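Local coordinates for sialidase domain-containing protein (Dyadobacter fermentans, PDB 5HX0) that is of unknown function but adopts a six-bladed, sialidase-like beta-propeller and may act on glycans, at residues Cys128-Lys133 against Gly218-Val223; Ala253-Asp258 against Ala278-Ala283; Ala266-Tyr269 against Asp275-Ala278; Met314-Leu317 against Arg323-Leu326. All blocks are in the same frame, centred on the assembly; numbering follows the deposited sequence.

Interaction 1 of 4, residues Cys128-Lys133 against Gly218-Val223; sequences CLLQLK and GRILWV
Leu130 and Ile220 both direct their backbone hydrogen bonds into their own sheets, Leu130 pairing with Leu138 and Ile220 with Ser242, and no hydrogen bond crosses between 128-133 and 218-223. What joins the two segments is three aliphatic side chains. Ile220 divides its two branches between two leucines. Its CG2 lies 3.6 Å from CD2 of Leu130, and these two side chains run past one another in opposite directions. With its CG trans to the backbone N (chi1 176°), Leu130 runs along its strand toward Leu132, and CD2 branches off to Ile220. The other branch of Ile220 is extended (chi2 177°) and ends at Leu132. Here CD1 of Ile220 is 3.9 Å from CD2 of Leu132 and 4.2 Å from CD1 of Leu132, so one terminal methyl meets both prongs of a leucine that crosses it at about a right angle. The backbones stay well apart: the closest CA atoms, of Leu132 and Gly218, are 8.5 Å from each other. Buried area is modest, 108 Å² over both sides. Ile220 also touches Leu138 and Trp249. Strands 123-131 and 220-229 belong to consecutive antiparallel sheets, so the contact packs together two neighbouring blades of a sialidase-like beta-propeller.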
loop_
_atom_site.group_PDB
_atom_site.type_symbol
_atom_site.label_atom_id
_atom_site.label_comp_id
_atom_site.label_asym_id
_atom_site.label_seq_id
_atom_site.Cartn_x
_atom_site.Cartn_y
_atom_site.Cartn_z
ATOM N N CYS A 128 -0.185 5.663 15.480
ATOM C CA CYS A 128 -0.423 6.471 16.666
ATOM C C CYS A 128 -0.434 7.946 16.272
ATOM O O CYS A 128 0.613 8.511 15.969
ATOM C CB CYS A 128 0.655 6.164 17.714
ATOM S SG CYS A 128 0.344 4.527 18.419
ATOM N N LEU A 129 -1.614 8.556 16.283
ATOM C CA LEU A 129 -1.799 9.951 15.896
ATOM C C LEU A 129 -1.526 10.899 17.066
ATOM O O LEU A 129 -1.943 10.649 18.205
ATOM C CB LEU A 129 -3.232 10.164 15.393
ATOM C CG LEU A 129 -3.707 9.367 14.171
ATOM C CD1 LEU A 129 -5.199 9.648 13.853
ATOM C CD2 LEU A 129 -2.843 9.711 12.960
ATOM N N LEU A 130 -0.833 12.002 16.779
ATOM C CA LEU A 130 -0.751 13.143 17.697
ATOM C C LEU A 130 -1.143 14.394 16.922
ATOM O O LEU A 130 -0.560 14.671 15.871
ATOM C CB LEU A 130 0.657 13.337 18.267
ATOM C CG LEU A 130 0.792 14.589 19.174
ATOM C CD1 LEU A 130 -0.032 14.431 20.477
ATOM C CD2 LEU A 130 2.253 14.878 19.506
ATOM N N GLN A 131 -2.117 15.148 17.423
ATOM C CA GLN A 131 -2.458 16.432 16.822
ATOM C C GLN A 131 -1.903 17.552 17.698
ATOM O O GLN A 131 -2.272 17.649 18.869
ATOM C CB GLN A 131 -3.965 16.601 16.655
ATOM C CG GLN A 131 -4.334 17.957 16.044
ATOM C CD GLN A 131 -5.811 18.081 15.785
ATOM O OE1 GLN A 131 -6.231 18.246 14.644
ATOM N NE2 GLN A 131 -6.613 17.961 16.839
ATOM N N LEU A 132 -1.021 18.384 17.130
ATOM C CA LEU A 132 -0.494 19.539 17.849
ATOM C C LEU A 132 -1.528 20.661 17.912
ATOM O O LEU A 132 -2.450 20.734 17.098
ATOM C CB LEU A 132 0.780 20.073 17.178
ATOM C CG LEU A 132 1.891 19.034 16.974
ATOM C CD1 LEU A 132 3.207 19.710 16.568
ATOM C CD2 LEU A 132 2.086 18.204 18.239
ATOM N N LYS A 133 -1.346 21.564 18.884
ATOM C CA LYS A 133 -2.247 22.713 18.989
ATOM C C LYS A 133 -2.291 23.516 17.695
ATOM O O LYS A 133 -3.331 24.102 17.365
ATOM C CB LYS A 133 -1.815 23.625 20.139
ATOM C CG LYS A 133 -1.691 22.926 21.471
ATOM C CD LYS A 133 -3.014 22.640 22.051
ATOM C CE LYS A 133 -2.859 22.346 23.538
ATOM N NZ LYS A 133 -4.139 21.834 24.087
ATOM N N GLY A 218 5.434 23.375 24.175
ATOM C CA GLY A 218 5.488 22.996 22.773
ATOM C C GLY A 218 6.423 21.840 22.457
ATOM O O GLY A 218 6.440 21.364 21.313
ATOM N N ARG A 219 7.205 21.388 23.426
ATOM C CA ARG A 219 8.042 20.214 23.238
ATOM C C ARG A 219 7.165 18.956 23.178
ATOM O O ARG A 219 6.131 18.878 23.843
ATOM C CB ARG A 219 9.047 20.182 24.382
ATOM C CG ARG A 219 9.523 18.875 24.869
ATOM C CD ARG A 219 10.557 19.145 25.985
ATOM N NE ARG A 219 11.746 19.857 25.501
ATOM C CZ ARG A 219 12.912 19.899 26.146
ATOM N NH1 ARG A 219 13.056 19.270 27.305
ATOM N NH2 ARG A 219 13.936 20.564 25.628
ATOM N N ILE A 220 7.547 17.985 22.345
ATOM C CA ILE A 220 6.772 16.745 22.201
ATOM C C ILE A 220 7.476 15.627 22.954
ATOM O O ILE A 220 8.659 15.358 22.712
ATOM C CB ILE A 220 6.583 16.344 20.731
ATOM C CG1 ILE A 220 6.009 17.507 19.925
ATOM C CG2 ILE A 220 5.631 15.116 20.657
ATOM C CD1 ILE A 220 5.884 17.178 18.481
ATOM N N LEU A 221 6.732 14.951 23.821
ATOM C CA LEU A 221 7.207 13.835 24.628
ATOM C C LEU A 221 6.784 12.528 23.976
ATOM O O LEU A 221 5.647 12.396 23.530
ATOM C CB LEU A 221 6.606 13.911 26.034
ATOM C CG LEU A 221 6.782 15.255 26.716
ATOM C CD1 LEU A 221 5.973 15.299 27.997
ATOM C CD2 LEU A 221 8.255 15.461 26.998
ATOM N N TRP A 222 7.686 11.552 23.950
ATOM C CA TRP A 222 7.386 10.261 23.335
ATOM C C TRP A 222 8.133 9.193 24.115
ATOM O O TRP A 222 9.370 9.208 24.146
ATOM C CB TRP A 222 7.817 10.243 21.865
ATOM C CG TRP A 222 7.360 9.042 21.091
ATOM C CD1 TRP A 222 6.385 8.147 21.437
ATOM C CD2 TRP A 222 7.886 8.604 19.830
ATOM N NE1 TRP A 222 6.264 7.176 20.461
ATOM C CE2 TRP A 222 7.173 7.441 19.462
ATOM C CE3 TRP A 222 8.885 9.096 18.973
ATOM C CZ2 TRP A 222 7.423 6.759 18.274
ATOM C CZ3 TRP A 222 9.138 8.423 17.798
ATOM C CH2 TRP A 222 8.413 7.261 17.455
ATOM N N VAL A 223 7.411 8.276 24.750
ATOM C CA VAL A 223 8.065 7.167 25.446
ATOM C C VAL A 223 8.116 5.963 24.510
ATOM O O VAL A 223 7.073 5.410 24.133
ATOM C CB VAL A 223 7.359 6.829 26.762
ATOM C CG1 VAL A 223 7.996 5.580 27.409
ATOM C CG2 VAL A 223 7.432 8.031 27.708
#

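Interaction 2 of 4, residues Ala253-Asp258 against Ala278-Ala283; sequences APVAVD and AFLRTA
A classic beta bulge at Val255 and Ala256, both of which face Asn237 on the neighbouring strand, presents two successive side chains to the next propeller blade, where Ala278 and Leu280 receive them. In a regular strand successive side chains alternate between the faces; here CB of both bulge residues is directed toward 278-283. CG1 of Val255, placed trans to its backbone N (chi1 168°), approaches CB of Ala278 at 3.8 Å. More loosely, CG1 of Val255 lies 4.4 Å from CD2 of Leu280. The other prong of that leucine does the closer work: CD1 of Leu280 is 3.6 Å from CB of Ala256. Leu280 thus spreads its fork over both residues of the bulge. Strands 253-256 and 278-283 come no nearer than 8.9 Å between axes, with their directions 57° apart, a spacing and an inclination that exclude sheet pairing and fit packing between sheets. Their backbones are occupied within their own blades, Ala278 bonding with Ala292. All four touching residues are buried, and strand 288-294 adds Ala292 beside Val255 and Leu280. With methyl groups alone meeting and no hydrogen bond across, cohesion here probably comes from dispersion and the exclusion of water.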
loop_
_atom_site.group_PDB
_atom_site.type_symbol
_atom_site.label_atom_id
_atom_site.label_comp_id
_atom_site.label_asym_id
_atom_site.label_seq_id
_atom_site.Cartn_x
_atom_site.Cartn_y
_atom_site.Cartn_z
ATOM N N ALA A 253 15.911 10.410 28.731
ATOM C CA ALA A 253 16.178 9.637 29.946
ATOM C C ALA A 253 15.509 8.266 29.904
ATOM O O ALA A 253 14.474 8.106 29.249
ATOM C CB ALA A 253 15.687 10.409 31.178
ATOM N N PRO A 254 16.051 7.264 30.602
ATOM C CA PRO A 254 15.317 6.001 30.761
ATOM C C PRO A 254 14.071 6.211 31.610
ATOM O O PRO A 254 14.077 6.979 32.579
ATOM C CB PRO A 254 16.317 5.079 31.474
ATOM C CG PRO A 254 17.629 5.807 31.464
ATOM C CD PRO A 254 17.325 7.264 31.342
ATOM N N VAL A 255 12.997 5.520 31.237
ATOM C CA VAL A 255 11.697 5.664 31.900
ATOM C C VAL A 255 11.395 4.491 32.823
ATOM O O VAL A 255 10.936 4.677 33.949
ATOM C CB VAL A 255 10.578 5.842 30.847
ATOM C CG1 VAL A 255 9.196 5.697 31.509
ATOM C CG2 VAL A 255 10.719 7.195 30.140
ATOM N N ALA A 256 11.599 3.267 32.348
ATOM C CA ALA A 256 11.345 2.084 33.162
ATOM C C ALA A 256 12.248 0.974 32.658
ATOM O O ALA A 256 12.199 0.624 31.474
ATOM C CB ALA A 256 9.876 1.647 33.104
ATOM N N VAL A 257 13.090 0.454 33.549
ATOM C CA VAL A 257 14.051 -0.605 33.238
ATOM C C VAL A 257 14.083 -1.559 34.423
ATOM O O VAL A 257 14.091 -1.127 35.583
ATOM C CB VAL A 257 15.473 -0.053 32.967
ATOM C CG1 VAL A 257 16.383 -1.147 32.442
ATOM C CG2 VAL A 257 15.445 1.123 32.009
ATOM N N ASP A 258 14.097 -2.858 34.140
ATOM C CA ASP A 258 14.201 -3.855 35.193
ATOM C C ASP A 258 15.046 -5.014 34.695
ATOM O O ASP A 258 15.124 -5.266 33.495
ATOM C CB ASP A 258 12.833 -4.380 35.624
ATOM C CG ASP A 258 12.915 -5.231 36.872
ATOM O OD1 ASP A 258 13.238 -4.669 37.929
ATOM O OD2 ASP A 258 12.679 -6.449 36.796
ATOM N N ALA A 278 4.258 8.333 32.641
ATOM C CA ALA A 278 4.165 7.298 31.611
ATOM C C ALA A 278 3.382 6.102 32.141
ATOM O O ALA A 278 3.674 5.602 33.231
ATOM C CB ALA A 278 5.561 6.850 31.148
ATOM N N PHE A 279 2.406 5.629 31.357
ATOM C CA PHE A 279 1.558 4.498 31.727
ATOM C C PHE A 279 1.971 3.285 30.895
ATOM O O PHE A 279 1.872 3.318 29.663
ATOM C CB PHE A 279 0.077 4.823 31.505
ATOM C CG PHE A 279 -0.411 6.041 32.257
ATOM C CD1 PHE A 279 -0.713 5.960 33.626
ATOM C CD2 PHE A 279 -0.582 7.253 31.603
ATOM C CE1 PHE A 279 -1.185 7.075 34.334
ATOM C CE2 PHE A 279 -1.047 8.388 32.310
ATOM C CZ PHE A 279 -1.351 8.287 33.678
ATOM N N LEU A 280 2.385 2.207 31.564
ATOM C CA LEU A 280 3.252 1.197 30.959
ATOM C C LEU A 280 2.623 -0.194 30.941
ATOM O O LEU A 280 2.157 -0.691 31.973
ATOM C CB LEU A 280 4.579 1.138 31.708
ATOM C CG LEU A 280 5.209 2.486 32.060
ATOM C CD1 LEU A 280 6.369 2.279 33.003
ATOM C CD2 LEU A 280 5.672 3.205 30.790
ATOM N N ARG A 281 2.625 -0.819 29.765
ATOM C CA ARG A 281 2.346 -2.247 29.630
ATOM C C ARG A 281 3.594 -3.061 29.977
ATOM O O ARG A 281 4.709 -2.697 29.606
ATOM C CB ARG A 281 1.908 -2.562 28.199
ATOM C CG ARG A 281 1.819 -4.063 27.876
ATOM C CD ARG A 281 1.396 -4.287 26.417
ATOM N NE ARG A 281 1.368 -5.714 26.100
ATOM C CZ ARG A 281 0.849 -6.235 24.987
ATOM N NH1 ARG A 281 0.320 -5.450 24.063
ATOM N NH2 ARG A 281 0.844 -7.549 24.802
ATOM N N THR A 282 3.409 -4.174 30.680
ATOM C CA THR A 282 4.539 -4.989 31.107
ATOM C C THR A 282 4.469 -6.384 30.490
ATOM O O THR A 282 3.420 -6.839 30.034
ATOM C CB THR A 282 4.601 -5.145 32.641
ATOM O OG1 THR A 282 3.358 -5.669 33.120
ATOM C CG2 THR A 282 4.913 -3.811 33.336
ATOM N N ALA A 283 5.611 -7.066 30.505
ATOM C CA ALA A 283 5.690 -8.508 30.305
ATOM C C ALA A 283 6.483 -9.085 31.468
ATOM O O ALA A 283 7.456 -8.475 31.923
ATOM C CB ALA A 283 6.352 -8.874 28.956
#

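Interaction 3 of 4, residues Ala266-Tyr269 against Asp275-Ala278; sequences ASVY and DVVA
Tyr269 and Val277 exchange two backbone hydrogen bonds, which define them as a hydrogen-bonded antiparallel pair. The bond from Val277 N to Tyr269 O is 2.8 Å and almost straight at the hydrogen, 175°. Its return partner, from Tyr269 N to Val277 O, has the same length, 2.8 Å, but is bent to 132°. One step along, Val268 faces Ala278 as a non-hydrogen-bonded pair with the CA atoms 4.4 Å apart. There the carbonyls accept weaker CA-H contacts: Ala278 CA lies 3.4 Å from Ser267 O, and Val268 CA is equally far, 3.4 Å, from Val277 O. On the face carrying Val268, Val276 and Ala278, a diagonal valine contact reinforces the backbone, CG2 of Val268 meeting CG1 of Val276 at 3.7 Å. Both methyls stand trans to their own backbone N; for Val268 this sets CG1 between N and the carbonyl carbon. Tyr269 and Val277 occupy the opposite face.

The next shell fixes the polar ends. Ser267 OG bonds with Met314 O and Ala211 N, Tyr269 OH with Arg318 NE, and Asp275 OD2 forms a salt bridge to Arg293. The tyrosine ring also meets that of Tyr213, their planes steeply inclined.

With axes 4.7 Å apart and directions 163° from each other, the segments belong to the hairpin of strands 262-270 and 276-283. Strand 288-294 continues the sheet beyond Val276 and Ala278, while Leu221 and Val223 of strand 220-229, in the preceding blade, cover the valine face.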
loop_
_atom_site.group_PDB
_atom_site.type_symbol
_atom_site.label_atom_id
_atom_site.label_comp_id
_atom_site.label_asym_id
_atom_site.label_seq_id
_atom_site.Cartn_x
_atom_site.Cartn_y
_atom_site.Cartn_z
ATOM N N ALA A 266 3.649 2.199 25.830
ATOM C CA ALA A 266 3.598 3.249 26.841
ATOM C C ALA A 266 2.927 4.480 26.264
ATOM O O ALA A 266 3.251 4.891 25.146
ATOM C CB ALA A 266 5.012 3.611 27.316
ATOM N N SER A 267 2.002 5.067 27.023
ATOM C CA SER A 267 1.456 6.388 26.713
ATOM C C SER A 267 2.007 7.400 27.704
ATOM O O SER A 267 2.125 7.104 28.895
ATOM C CB SER A 267 -0.075 6.381 26.768
ATOM O OG SER A 267 -0.623 5.780 25.593
ATOM N N VAL A 268 2.330 8.595 27.227
ATOM C CA VAL A 268 2.954 9.599 28.076
ATOM C C VAL A 268 1.980 10.756 28.248
ATOM O O VAL A 268 1.086 10.970 27.420
ATOM C CB VAL A 268 4.321 10.062 27.516
ATOM C CG1 VAL A 268 4.162 10.933 26.238
ATOM C CG2 VAL A 268 5.146 10.768 28.617
ATOM N N TYR A 269 2.140 11.490 29.350
ATOM C CA TYR A 269 1.204 12.544 29.720
ATOM C C TYR A 269 1.938 13.597 30.550
ATOM O O TYR A 269 2.828 13.264 31.334
ATOM C CB TYR A 269 0.017 11.924 30.497
ATOM C CG TYR A 269 -1.035 12.923 30.902
ATOM C CD1 TYR A 269 -1.943 13.401 29.970
ATOM C CD2 TYR A 269 -1.119 13.384 32.218
ATOM C CE1 TYR A 269 -2.906 14.341 30.325
ATOM C CE2 TYR A 269 -2.095 14.323 32.593
ATOM C CZ TYR A 269 -2.978 14.798 31.622
ATOM O OH TYR A 269 -3.947 15.730 31.922
ATOM N N ASP A 275 4.431 17.580 35.900
ATOM C CA ASP A 275 4.965 16.231 35.989
ATOM C C ASP A 275 4.777 15.526 34.652
ATOM O O ASP A 275 3.779 15.740 33.953
ATOM C CB ASP A 275 4.254 15.432 37.088
ATOM C CG ASP A 275 4.705 15.818 38.483
ATOM O OD1 ASP A 275 5.502 16.782 38.620
ATOM O OD2 ASP A 275 4.253 15.149 39.439
ATOM N N VAL A 276 5.752 14.699 34.293
ATOM C CA VAL A 276 5.673 13.809 33.137
ATOM C C VAL A 276 5.383 12.405 33.659
ATOM O O VAL A 276 6.163 11.855 34.448
ATOM C CB VAL A 276 6.981 13.826 32.329
ATOM C CG1 VAL A 276 6.918 12.809 31.187
ATOM C CG2 VAL A 276 7.292 15.244 31.818
ATOM N N VAL A 277 4.280 11.814 33.211
ATOM C CA VAL A 277 3.839 10.501 33.665
ATOM C C VAL A 277 3.761 9.559 32.471
ATOM O O VAL A 277 3.259 9.941 31.408
ATOM C CB VAL A 277 2.468 10.614 34.371
ATOM C CG1 VAL A 277 1.862 9.274 34.543
ATOM C CG2 VAL A 277 2.646 11.305 35.735
ATOM N N ALA A 278 4.258 8.333 32.641
ATOM C CA ALA A 278 4.165 7.298 31.611
ATOM C C ALA A 278 3.382 6.102 32.141
ATOM O O ALA A 278 3.674 5.602 33.231
ATOM C CB ALA A 278 5.561 6.850 31.148
#

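Interaction 4 of 4, residues Met314-Leu317 against Arg323-Leu326; sequences MHAL and RVLL
The beta hairpin of strands 314-318 and 324-330, in a propeller blade, is held here by the hydrogen-bonded antiparallel pair Leu317 and Leu325. Leu325 N donates to Leu317 O at 2.8 Å, lying in the plane of the Leu317 carbonyl, and Leu317 N donates to Leu325 O at 2.9 Å, tilted 20° from the plane of the Leu325 carbonyl. Leu325 O has further partners. A water donates to it at 3.0 Å and sits 2.9 Å from ND1 of His315, at the ring edge and in the ring plane, so the imidazole is tied to the opposite strand through solvent. Ala316 adds a CA-H contact to the same oxygen, with Ala316 CA 3.3 Å from Leu325 O.

Ala316 and Leu326 form the neighbouring non-hydrogen-bonded pair, and apolar groups gather on their face. CB of Ala316 meets CG1 of Val324 at 3.8 Å. Farther along, CG of Met314, a selenomethionine, lies 3.9 Å from CD1 of Leu326. That methyl also reaches the backbone, 3.7 Å from CD1 of Leu326 to His315 O, because the leucine CG is trans to its backbone N (chi1 -174°) and the fork turns toward the partner strand. On the reverse face Leu317 and Leu325 stand side by side.

Two neighbouring blades enclose the hairpin. Phe279 of strand 276-283 packs against Met314, Ala316 and Leu326, whereas Val379 of strand 378-385 touches Leu317 and Leu325. The His315 ring meets that of Trp370 at about 30°, and strand 336-342 extends the sheet beyond 324-330.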
loop_
_atom_site.group_PDB
_atom_site.type_symbol
_atom_site.label_atom_id
_atom_site.label_comp_id
_atom_site.label_asym_id
_atom_site.label_seq_id
_atom_site.Cartn_x
_atom_site.Cartn_y
_atom_site.Cartn_z
HETATM N N MSE A 314 -2.230 1.216 27.795
HETATM C CA MSE A 314 -2.927 2.330 28.426
HETATM C C MSE A 314 -2.934 3.559 27.517
HETATM O O MSE A 314 -2.000 3.749 26.734
HETATM C CB MSE A 314 -2.272 2.687 29.780
HETATM C CG MSE A 314 -2.940 2.025 31.021
HETATM SE SE MSE A 314 -2.745 0.103 31.020
HETATM C CE MSE A 314 -0.805 -0.117 30.962
ATOM N N HIS A 315 -3.993 4.370 27.628
ATOM C CA HIS A 315 -4.102 5.659 26.955
ATOM C C HIS A 315 -4.657 6.677 27.945
ATOM O O HIS A 315 -5.593 6.364 28.682
ATOM C CB HIS A 315 -5.046 5.602 25.716
ATOM C CG HIS A 315 -5.204 6.929 25.044
ATOM N ND1 HIS A 315 -6.262 7.778 25.304
ATOM C CD2 HIS A 315 -4.389 7.597 24.192
ATOM C CE1 HIS A 315 -6.107 8.895 24.613
ATOM N NE2 HIS A 315 -4.967 8.822 23.950
ATOM N N ALA A 316 -4.100 7.887 27.964
ATOM C CA ALA A 316 -4.553 8.925 28.891
ATOM C C ALA A 316 -5.061 10.132 28.120
ATOM O O ALA A 316 -4.392 10.608 27.196
ATOM C CB ALA A 316 -3.439 9.364 29.844
ATOM N N LEU A 317 -6.228 10.639 28.527
ATOM C CA LEU A 317 -6.859 11.815 27.936
ATOM C C LEU A 317 -7.201 12.814 29.035
ATOM O O LEU A 317 -7.858 12.450 30.014
ATOM C CB LEU A 317 -8.144 11.414 27.197
ATOM C CG LEU A 317 -9.006 12.585 26.705
ATOM C CD1 LEU A 317 -8.300 13.309 25.573
ATOM C CD2 LEU A 317 -10.393 12.092 26.250
ATOM N N ARG A 323 -9.250 16.344 35.190
ATOM C CA ARG A 323 -9.095 14.932 35.524
ATOM C C ARG A 323 -8.653 14.178 34.262
ATOM O O ARG A 323 -8.696 14.708 33.153
ATOM C CB ARG A 323 -10.398 14.364 36.102
ATOM C CG ARG A 323 -10.829 15.021 37.421
ATOM C CD ARG A 323 -12.035 14.316 37.991
ATOM N NE ARG A 323 -13.164 14.369 37.069
ATOM C CZ ARG A 323 -14.210 13.542 37.122
ATOM N NH1 ARG A 323 -14.263 12.577 38.038
ATOM N NH2 ARG A 323 -15.183 13.668 36.242
ATOM N N VAL A 324 -8.214 12.930 34.440
ATOM C CA VAL A 324 -7.545 12.183 33.378
ATOM C C VAL A 324 -8.257 10.851 33.183
ATOM O O VAL A 324 -8.330 10.041 34.117
ATOM C CB VAL A 324 -6.056 11.951 33.695
ATOM C CG1 VAL A 324 -5.384 11.151 32.571
ATOM C CG2 VAL A 324 -5.348 13.291 33.918
ATOM N N LEU A 325 -8.786 10.630 31.974
ATOM C CA LEU A 325 -9.378 9.345 31.622
ATOM C C LEU A 325 -8.271 8.397 31.173
ATOM O O LEU A 325 -7.612 8.647 30.160
ATOM C CB LEU A 325 -10.423 9.497 30.517
ATOM C CG LEU A 325 -11.062 8.168 30.071
ATOM C CD1 LEU A 325 -11.896 7.570 31.198
ATOM C CD2 LEU A 325 -11.911 8.408 28.820
ATOM N N LEU A 326 -8.057 7.322 31.933
ATOM C CA LEU A 326 -7.070 6.291 31.611
ATOM C C LEU A 326 -7.831 5.076 31.109
ATOM O O LEU A 326 -8.536 4.436 31.884
ATOM C CB LEU A 326 -6.241 5.937 32.850
ATOM C CG LEU A 326 -5.059 4.984 32.658
ATOM C CD1 LEU A 326 -3.945 5.654 31.866
ATOM C CD2 LEU A 326 -4.550 4.525 34.023
HETATM O O HOH W 1 -8.212 7.368 27.471
#

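From the N terminus, interaction 1 comes first: it closes a long loop of 84 residues by packing one propeller blade against the next. In series with it, interaction 2 spans 19 residues and joins the outer strand of that second blade to the following one. Interaction 3 opens inside this span and is a hairpin with five residues between its segments; it ends on Ala278, which it shares with interaction 2. Interaction 4, a second short hairpin, follows in series. Val223 carries interaction 1 onto interactions 2 and 3, and Phe279 carries the 276-283 strand onto interaction 4. Interactions 1 and 2 thus pack one blade on the next, and interactions 3 and 4 pair strands within a blade.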